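PDB 2GEF: protease VP4, which is a birnavirus serine protease that cuts peptide bonds with a serine/lysine catalytic dyad and is itself a piece of the viral polyprotein. Local coordinates for residues 46-59 / 100-112. Sequence-based numbering, arbitrary orientation.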
ATOM      1  N   GLU A  46      -7.232   3.321   4.442  1.00  8.05           N
ATOM      2  CA  GLU A  46      -7.222   1.855   4.690  1.00 10.45           C
ATOM      3  C   GLU A  46      -5.828   1.353   4.340  1.00 10.24           C
ATOM      4  O   GLU A  46      -5.239   1.863   3.426  1.00 14.16           O
ATOM      5  CB  GLU A  46      -8.048   1.279   3.521  1.00 11.44           C
ATOM      6  CG  GLU A  46      -9.019   0.339   3.813  1.00 13.16           C
ATOM      7  CD  GLU A  46     -10.002   0.229   2.639  1.00 13.86           C
ATOM      8  OE1 GLU A  46     -10.315   1.257   1.945  1.00 16.53           O
ATOM      9  OE2 GLU A  46     -10.469  -0.897   2.392  1.00 15.32           O
ATOM     10  N   LEU A  47      -5.391   0.201   4.840  1.00 13.32           N
ATOM     11  CA  LEU A  47      -4.276  -0.578   4.187  1.00 12.33           C
ATOM     12  C   LEU A  47      -4.711  -1.567   3.211  1.00 12.31           C
ATOM     13  O   LEU A  47      -5.783  -2.093   3.290  1.00 16.29           O
ATOM     14  CB  LEU A  47      -3.493  -1.276   5.257  1.00 11.71           C
ATOM     15  CG  LEU A  47      -2.860  -0.214   6.175  1.00  8.95           C
ATOM     16  CD1 LEU A  47      -2.114  -1.045   7.198  1.00 10.99           C
ATOM     17  CD2 LEU A  47      -1.947   0.817   5.573  1.00  6.43           C
ATOM     18  N   TYR A  48      -3.870  -1.772   2.232  1.00 15.20           N
ATOM     19  CA  TYR A  48      -3.916  -2.854   1.249  1.00 15.14           C
ATOM     20  C   TYR A  48      -2.546  -3.488   1.290  1.00 16.28           C
ATOM     21  O   TYR A  48      -1.569  -2.839   1.694  1.00 19.65           O
ATOM     22  CB  TYR A  48      -4.157  -2.340  -0.191  1.00 14.32           C
ATOM     23  CG  TYR A  48      -5.586  -1.949  -0.596  1.00 13.52           C
ATOM     24  CD1 TYR A  48      -6.394  -1.126   0.194  1.00 13.51           C
ATOM     25  CD2 TYR A  48      -6.091  -2.373  -1.775  1.00 18.82           C
ATOM     26  CE1 TYR A  48      -7.695  -0.770  -0.203  1.00 16.59           C
ATOM     27  CE2 TYR A  48      -7.380  -2.049  -2.161  1.00 10.45           C
ATOM     28  CZ  TYR A  48      -8.183  -1.273  -1.403  1.00 13.15           C
ATOM     29  OH  TYR A  48      -9.507  -0.994  -1.962  1.00 17.25           O
ATOM     30  N   ILE A  49      -2.483  -4.703   0.834  1.00 15.02           N
ATOM     31  CA  ILE A  49      -1.254  -5.471   0.798  1.00 17.29           C
ATOM     32  C   ILE A  49      -1.023  -5.779  -0.613  1.00 16.68           C
ATOM     33  O   ILE A  49      -1.972  -6.127  -1.217  1.00 18.63           O
ATOM     34  CB  ILE A  49      -1.235  -6.774   1.602  1.00 16.67           C
ATOM     35  CG1 ILE A  49       0.253  -7.171   1.755  1.00 11.30           C
ATOM     36  CG2 ILE A  49      -2.202  -7.922   1.016  1.00 20.06           C
ATOM     37  CD1 ILE A  49       0.485  -8.293   2.591  1.00 16.25           C
ATOM     38  N   ALA A  50       0.150  -5.421  -1.152  1.00 17.83           N
ATOM     39  CA  ALA A  50       0.542  -5.874  -2.502  1.00 18.41           C
ATOM     40  C   ALA A  50       1.278  -7.227  -2.300  1.00 18.39           C
ATOM     41  O   ALA A  50       2.241  -7.313  -1.434  1.00 14.68           O
ATOM     42  CB  ALA A  50       1.513  -4.953  -3.067  1.00 17.26           C
ATOM     43  N   VAL A  51       0.867  -8.230  -3.082  1.00 16.55           N
ATOM     44  CA  VAL A  51       1.584  -9.611  -3.056  1.00 16.51           C
ATOM     45  C   VAL A  51       1.924  -9.953  -4.450  1.00 16.50           C
ATOM     46  O   VAL A  51       1.133  -9.737  -5.375  1.00 17.24           O
ATOM     47  CB  VAL A  51       0.699 -10.721  -2.361  1.00 15.76           C
ATOM     48  CG1 VAL A  51       1.628 -12.005  -1.950  1.00 18.02           C
ATOM     49  CG2 VAL A  51       0.225 -10.142  -1.062  1.00 10.03           C
ATOM     50  N   ARG A  52       3.123 -10.440  -4.644  1.00 16.65           N
ATOM     51  CA  ARG A  52       3.480 -11.007  -5.995  1.00 15.66           C
ATOM     52  C   ARG A  52       2.732 -12.290  -6.401  1.00 16.14           C
ATOM     53  O   ARG A  52       2.437 -13.170  -5.605  1.00 14.20           O
ATOM     54  CB  ARG A  52       5.007 -11.047  -6.218  1.00 16.38           C
ATOM     55  CG  ARG A  52       5.860 -11.853  -5.139  1.00 17.69           C
ATOM     56  CD  ARG A  52       7.265 -12.251  -5.641  1.00 15.89           C
ATOM     57  NE  ARG A  52       7.999 -13.107  -4.667  1.00 14.85           N
ATOM     58  CZ  ARG A  52       8.659 -12.651  -3.616  1.00 17.35           C
ATOM     59  NH1 ARG A  52       9.293 -13.531  -2.901  1.00 29.40           N
ATOM     60  NH2 ARG A  52       8.626 -11.354  -3.207  1.00 17.16           N
ATOM     61  N   GLY A  53       2.398 -12.313  -7.678  1.00 17.23           N
ATOM     62  CA  GLY A  53       1.709 -13.433  -8.416  1.00 18.81           C
ATOM     63  C   GLY A  53       0.245 -12.996  -8.475  1.00 18.32           C
ATOM     64  O   GLY A  53      -0.113 -11.896  -8.065  1.00 14.08           O
ATOM     65  N   ASP A  54      -0.602 -13.889  -8.958  1.00 19.31           N
ATOM     66  CA  ASP A  54      -1.991 -13.584  -9.063  1.00 18.57           C
ATOM     67  C   ASP A  54      -2.869 -14.257  -8.003  1.00 17.78           C
ATOM     68  O   ASP A  54      -2.936 -15.448  -7.881  1.00 16.18           O
ATOM     69  CB  ASP A  54      -2.465 -13.598 -10.558  1.00 23.89           C
ATOM     70  CG  ASP A  54      -3.237 -14.828 -10.953  1.00 23.69           C
ATOM     71  OD1 ASP A  54      -3.111 -15.799 -10.205  1.00 36.51           O
ATOM     72  OD2 ASP A  54      -3.839 -14.889 -12.045  1.00 24.92           O
ATOM     73  N   HIS A  55      -3.461 -13.411  -7.166  1.00 18.28           N
ATOM     74  CA  HIS A  55      -4.288 -13.800  -6.004  1.00 18.36           C
ATOM     75  C   HIS A  55      -5.601 -13.209  -6.190  1.00 18.94           C
ATOM     76  O   HIS A  55      -6.268 -12.820  -5.223  1.00 19.39           O
ATOM     77  CB  HIS A  55      -3.680 -13.336  -4.669  1.00 20.37           C
ATOM     78  CG  HIS A  55      -2.227 -13.730  -4.495  1.00 18.98           C
ATOM     79  ND1 HIS A  55      -1.837 -14.913  -3.891  1.00 24.60           N
ATOM     80  CD2 HIS A  55      -1.090 -13.129  -4.902  1.00 16.46           C
ATOM     81  CE1 HIS A  55      -0.510 -15.005  -3.899  1.00 24.31           C
ATOM     82  NE2 HIS A  55      -0.033 -13.955  -4.547  1.00 21.85           N
ATOM     83  N   ARG A  56      -5.963 -13.138  -7.473  1.00 18.14           N
ATOM     84  CA  ARG A  56      -7.315 -12.816  -7.981  1.00 18.96           C
ATOM     85  C   ARG A  56      -8.423 -13.559  -7.175  1.00 19.40           C
ATOM     86  O   ARG A  56      -9.522 -12.989  -6.863  1.00 20.32           O
ATOM     87  CB  ARG A  56      -7.378 -13.110  -9.467  1.00 14.18           C
ATOM     88  CG  ARG A  56      -6.589 -12.075 -10.168  1.00 24.19           C
ATOM     89  CD  ARG A  56      -6.276 -12.331 -11.683  1.00 27.44           C
ATOM     90  NE  ARG A  56      -7.252 -11.540 -12.419  1.00 30.39           N
ATOM     91  CZ  ARG A  56      -7.583 -11.817 -13.697  1.00 34.25           C
ATOM     92  NH1 ARG A  56      -6.895 -12.801 -14.329  1.00 15.10           N
ATOM     93  NH2 ARG A  56      -8.590 -11.127 -14.305  1.00 26.52           N
ATOM     94  N   ASP A  57      -8.124 -14.807  -6.815  1.00 18.12           N
ATOM     95  CA  ASP A  57      -9.115 -15.627  -6.085  1.00 19.92           C
ATOM     96  C   ASP A  57      -9.510 -15.055  -4.770  1.00 18.24           C
ATOM     97  O   ASP A  57     -10.379 -15.588  -4.131  1.00 18.30           O
ATOM     98  CB  ASP A  57      -8.610 -17.026  -5.752  1.00 20.93           C
ATOM     99  CG  ASP A  57      -7.255 -17.041  -5.071  1.00 21.44           C
ATOM    100  OD1 ASP A  57      -6.332 -16.488  -5.646  1.00 23.64           O
ATOM    101  OD2 ASP A  57      -7.125 -17.628  -3.984  1.00 25.97           O
ATOM    102  N   LEU A  58      -8.756 -14.054  -4.341  1.00 17.70           N
ATOM    103  CA  LEU A  58      -8.864 -13.440  -3.024  1.00 17.91           C
ATOM    104  C   LEU A  58      -9.527 -12.036  -3.132  1.00 19.38           C
ATOM    105  O   LEU A  58      -9.980 -11.477  -2.098  1.00 18.82           O
ATOM    106  CB  LEU A  58      -7.516 -13.311  -2.366  1.00 15.61           C
ATOM    107  CG  LEU A  58      -6.891 -14.508  -1.630  1.00 20.40           C
ATOM    108  CD1 LEU A  58      -5.528 -14.074  -1.140  1.00 11.55           C
ATOM    109  CD2 LEU A  58      -7.701 -15.213  -0.528  1.00 13.68           C
HETATM  110  N   MSE A  59      -9.583 -11.503  -4.370  1.00 19.92           N
HETATM  111  CA  MSE A  59     -10.279 -10.245  -4.688  1.00 22.69           C
HETATM  112  C   MSE A  59     -11.756 -10.385  -4.702  1.00 21.68           C
HETATM  113  O   MSE A  59     -12.256 -11.458  -5.120  1.00 22.86           O
HETATM  114  CB  MSE A  59      -9.911  -9.813  -6.089  1.00 20.35           C
HETATM  115  CG  MSE A  59      -8.365  -9.458  -6.150  1.00 27.14           C
HETATM  116 SE   MSE A  59      -7.688  -8.995  -7.826  1.00 34.45          SE
HETATM  117  CE  MSE A  59      -8.282  -7.204  -7.859  1.00 30.42           C
ATOM    118  N   THR A 100       8.871  -4.487 -11.927  1.00  8.94           N
ATOM    119  CA  THR A 100       8.706  -5.478 -10.900  1.00  8.18           C
ATOM    120  C   THR A 100       9.176  -6.876 -11.313  1.00  7.58           C
ATOM    121  O   THR A 100       9.311  -7.645 -10.428  1.00  5.56           O
ATOM    122  CB  THR A 100       7.316  -5.583 -10.496  1.00  6.42           C
ATOM    123  OG1 THR A 100       6.552  -5.921 -11.644  1.00  4.06           O
ATOM    124  CG2 THR A 100       6.824  -4.151  -9.742  1.00  6.77           C
ATOM    125  N   ARG A 101       9.411  -7.182 -12.627  1.00  8.33           N
ATOM    126  CA  ARG A 101       9.603  -8.590 -13.128  1.00 10.32           C
ATOM    127  C   ARG A 101       8.519  -9.676 -12.624  1.00 10.65           C
ATOM    128  O   ARG A 101       8.674 -10.893 -12.734  1.00  9.31           O
ATOM    129  CB  ARG A 101      11.070  -9.095 -12.985  1.00 12.56           C
ATOM    130  CG  ARG A 101      11.963  -8.406 -11.918  1.00 16.33           C
ATOM    131  CD  ARG A 101      13.405  -8.969 -11.747  1.00 15.60           C
ATOM    132  NE  ARG A 101      13.723  -8.817 -10.298  1.00 25.54           N
ATOM    133  CZ  ARG A 101      13.053  -9.467  -9.338  1.00 23.18           C
ATOM    134  NH1 ARG A 101      12.081 -10.306  -9.706  1.00 24.54           N
ATOM    135  NH2 ARG A 101      13.282  -9.240  -8.056  1.00 14.65           N
ATOM    136  N   THR A 102       7.345  -9.216 -12.196  1.00 10.15           N
ATOM    137  CA  THR A 102       6.298 -10.135 -11.798  1.00  9.98           C
ATOM    138  C   THR A 102       4.943  -9.394 -11.828  1.00  9.92           C
ATOM    139  O   THR A 102       4.852  -8.164 -11.648  1.00  5.75           O
ATOM    140  CB  THR A 102       6.616 -10.729 -10.377  1.00 13.06           C
ATOM    141  OG1 THR A 102       5.520 -11.564  -9.969  1.00 18.34           O
ATOM    142  CG2 THR A 102       6.817  -9.528  -9.250  1.00  6.88           C
ATOM    143  N   ASP A 103       3.883 -10.151 -12.037  1.00 10.27           N
ATOM    144  CA  ASP A 103       2.544  -9.612 -11.728  1.00 11.74           C
ATOM    145  C   ASP A 103       2.336  -9.445 -10.244  1.00 11.00           C
ATOM    146  O   ASP A 103       2.927 -10.146  -9.446  1.00 13.63           O
ATOM    147  CB  ASP A 103       1.427 -10.538 -12.307  1.00 11.14           C
ATOM    148  CG  ASP A 103       1.496 -10.644 -13.853  1.00 11.67           C
ATOM    149  OD1 ASP A 103       2.130  -9.856 -14.512  1.00 16.16           O
ATOM    150  OD2 ASP A 103       0.909 -11.562 -14.446  1.00 22.89           O
ATOM    151  N   LEU A 104       1.433  -8.608  -9.835  1.00 10.59           N
ATOM    152  CA  LEU A 104       1.195  -8.529  -8.392  1.00  9.50           C
ATOM    153  C   LEU A 104      -0.291  -8.346  -8.332  1.00  9.96           C
ATOM    154  O   LEU A 104      -0.897  -8.028  -9.365  1.00  6.67           O
ATOM    155  CB  LEU A 104       1.886  -7.313  -7.728  1.00 10.66           C
ATOM    156  CG  LEU A 104       3.453  -7.244  -7.535  1.00 11.77           C
ATOM    157  CD1 LEU A 104       4.086  -6.244  -8.529  1.00  7.51           C
ATOM    158  CD2 LEU A 104       3.811  -6.778  -6.050  1.00  8.66           C
ATOM    159  N   THR A 105      -0.860  -8.616  -7.155  1.00  8.16           N
ATOM    160  CA  THR A 105      -2.222  -8.356  -6.877  1.00  9.17           C
ATOM    161  C   THR A 105      -2.256  -7.555  -5.622  1.00 11.71           C
ATOM    162  O   THR A 105      -1.446  -7.836  -4.710  1.00 16.10           O
ATOM    163  CB  THR A 105      -2.867  -9.746  -6.574  1.00  8.96           C
ATOM    164  OG1 THR A 105      -2.689 -10.557  -7.720  1.00  6.67           O
ATOM    165  CG2 THR A 105      -4.327  -9.604  -6.479  1.00  7.63           C
ATOM    166  N   ILE A 106      -3.128  -6.558  -5.500  1.00 11.13           N
ATOM    167  CA  ILE A 106      -3.260  -5.821  -4.223  1.00  7.55           C
ATOM    168  C   ILE A 106      -4.672  -6.102  -3.645  1.00 10.08           C
ATOM    169  O   ILE A 106      -5.625  -6.411  -4.373  1.00  8.40           O
ATOM    170  CB  ILE A 106      -3.011  -4.290  -4.444  1.00  8.39           C
ATOM    171  CG1 ILE A 106      -4.024  -3.781  -5.451  1.00  8.19           C
ATOM    172  CG2 ILE A 106      -1.628  -4.080  -5.008  1.00  5.21           C
ATOM    173  CD1 ILE A 106      -4.261  -2.283  -5.632  1.00  4.31           C
ATOM    174  N   LEU A 107      -4.763  -6.127  -2.342  1.00  9.15           N
ATOM    175  CA  LEU A 107      -5.955  -6.584  -1.616  1.00 11.48           C
ATOM    176  C   LEU A 107      -6.213  -5.700  -0.410  1.00 11.44           C
ATOM    177  O   LEU A 107      -5.246  -5.381   0.360  1.00 14.34           O
ATOM    178  CB  LEU A 107      -5.819  -8.053  -1.095  1.00 10.97           C
ATOM    179  CG  LEU A 107      -5.480  -9.103  -2.212  1.00 12.61           C
ATOM    180  CD1 LEU A 107      -4.848 -10.373  -1.603  1.00 10.60           C
ATOM    181  CD2 LEU A 107      -6.669  -9.413  -2.985  1.00 11.05           C
ATOM    182  N   PRO A 108      -7.480  -5.323  -0.185  1.00 11.23           N
ATOM    183  CA  PRO A 108      -7.678  -4.518   1.060  1.00 11.56           C
ATOM    184  C   PRO A 108      -7.439  -5.409   2.240  1.00 10.75           C
ATOM    185  O   PRO A 108      -7.715  -6.548   2.163  1.00 12.49           O
ATOM    186  CB  PRO A 108      -9.143  -3.987   0.956  1.00 10.62           C
ATOM    187  CG  PRO A 108      -9.701  -4.637  -0.366  1.00 12.56           C
ATOM    188  CD  PRO A 108      -8.715  -5.600  -0.930  1.00  8.75           C
ATOM    189  N   VAL A 109      -6.868  -4.919   3.338  1.00 13.63           N
ATOM    190  CA  VAL A 109      -6.710  -5.739   4.551  1.00 12.04           C
ATOM    191  C   VAL A 109      -7.179  -4.983   5.879  1.00 12.90           C
ATOM    192  O   VAL A 109      -6.794  -3.787   6.084  1.00 13.57           O
ATOM    193  CB  VAL A 109      -5.273  -6.175   4.663  1.00 15.48           C
ATOM    194  CG1 VAL A 109      -4.758  -6.737   3.316  1.00 14.79           C
ATOM    195  CG2 VAL A 109      -4.401  -5.027   5.040  1.00 15.79           C
ATOM    196  N   ALA A 110      -7.920  -5.658   6.783  1.00  8.16           N
ATOM    197  CA  ALA A 110      -8.280  -5.061   8.057  1.00  8.10           C
ATOM    198  C   ALA A 110      -7.246  -5.176   9.154  1.00  7.16           C
ATOM    199  O   ALA A 110      -7.332  -4.461  10.069  1.00 10.40           O
ATOM    200  CB  ALA A 110      -9.490  -5.718   8.524  1.00  7.24           C
ATOM    201  N   ASP A 111      -6.287  -6.094   9.088  1.00  6.75           N
ATOM    202  CA  ASP A 111      -5.335  -6.333  10.129  1.00  8.96           C
ATOM    203  C   ASP A 111      -4.317  -7.387   9.732  1.00 10.21           C
ATOM    204  O   ASP A 111      -4.506  -8.089   8.769  1.00 11.02           O
ATOM    205  CB  ASP A 111      -6.009  -6.887  11.392  1.00  9.15           C
ATOM    206  CG  ASP A 111      -5.257  -6.483  12.691  1.00 11.76           C
ATOM    207  OD1 ASP A 111      -4.161  -5.812  12.649  1.00 14.44           O
ATOM    208  OD2 ASP A 111      -5.771  -6.827  13.763  1.00 16.95           O
ATOM    209  N   VAL A 112      -3.290  -7.548  10.571  1.00 11.34           N
ATOM    210  CA  VAL A 112      -2.074  -8.326  10.256  1.00 10.92           C
ATOM    211  C   VAL A 112      -1.409  -8.808  11.529  1.00 10.99           C
ATOM    212  O   VAL A 112      -1.066  -8.027  12.458  1.00 10.18           O
ATOM    213  CB  VAL A 112      -0.969  -7.540   9.398  1.00 10.87           C
ATOM    214  CG1 VAL A 112       0.152  -8.563   8.942  1.00  9.74           C
ATOM    215  CG2 VAL A 112      -1.608  -6.929   8.145  1.00  9.00           C
TER
HETATM  216  O   HOH W   1      -6.921  -1.322   7.176  1.00 17.64           O
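The hydroxyl of Thr105 is gripped twice by the turn that follows strand 46-52: OG1 donates to Gly53 O (2.9 Å), in the carbonyl plane on a lone pair, and accepts from His55 N (3.0 Å). With OG1 beside its own backbone N (chi1 -59°), the threonine ties this turn to the neighbouring strand of an antiparallel pair, part of the mixed sheet of the VP4 protease. Strand 104-109 lies between 43-52 and 75-77, while 43-52 also pairs with 31-38. Reciprocal backbone bonds join Ile49 with Leu107 and Val51 with Thr105. Beyond them, Gly53 N reaches Asp103 O at 2.8 Å from above the carbonyl plane, and Thr102 OG1 donates to that same oxygen. His55 secures the turn from within, NE2 bonding Arg52 O in the plane of the imidazole.

On one face, the methyl CG2 of Thr105 meets Met59 SE (3.7 Å), and Leu107 spreads its two methyls between neighbours, CD1 against Leu58 CD1 and CD2 against Met59 CG. Farther along, Ile49 CG2 abuts Val109 CG1 (3.6 Å). The other face carries Ala50, packed on Ile106 CG2 and on Leu141 of helix 138-146. At the end of the pair away from the Gly53 turn, the side chain of Leu47 comes within about 7 Å of that of the catalytic Lys173, so the pair runs close to the active site. Next along the strand, the Tyr48 ring, its OH hydrogen-bonded to Asn127, lies under Pro108 in a CH-pi contact, the proline CB 3.8 Å from the ring centroid and 17° off its normal.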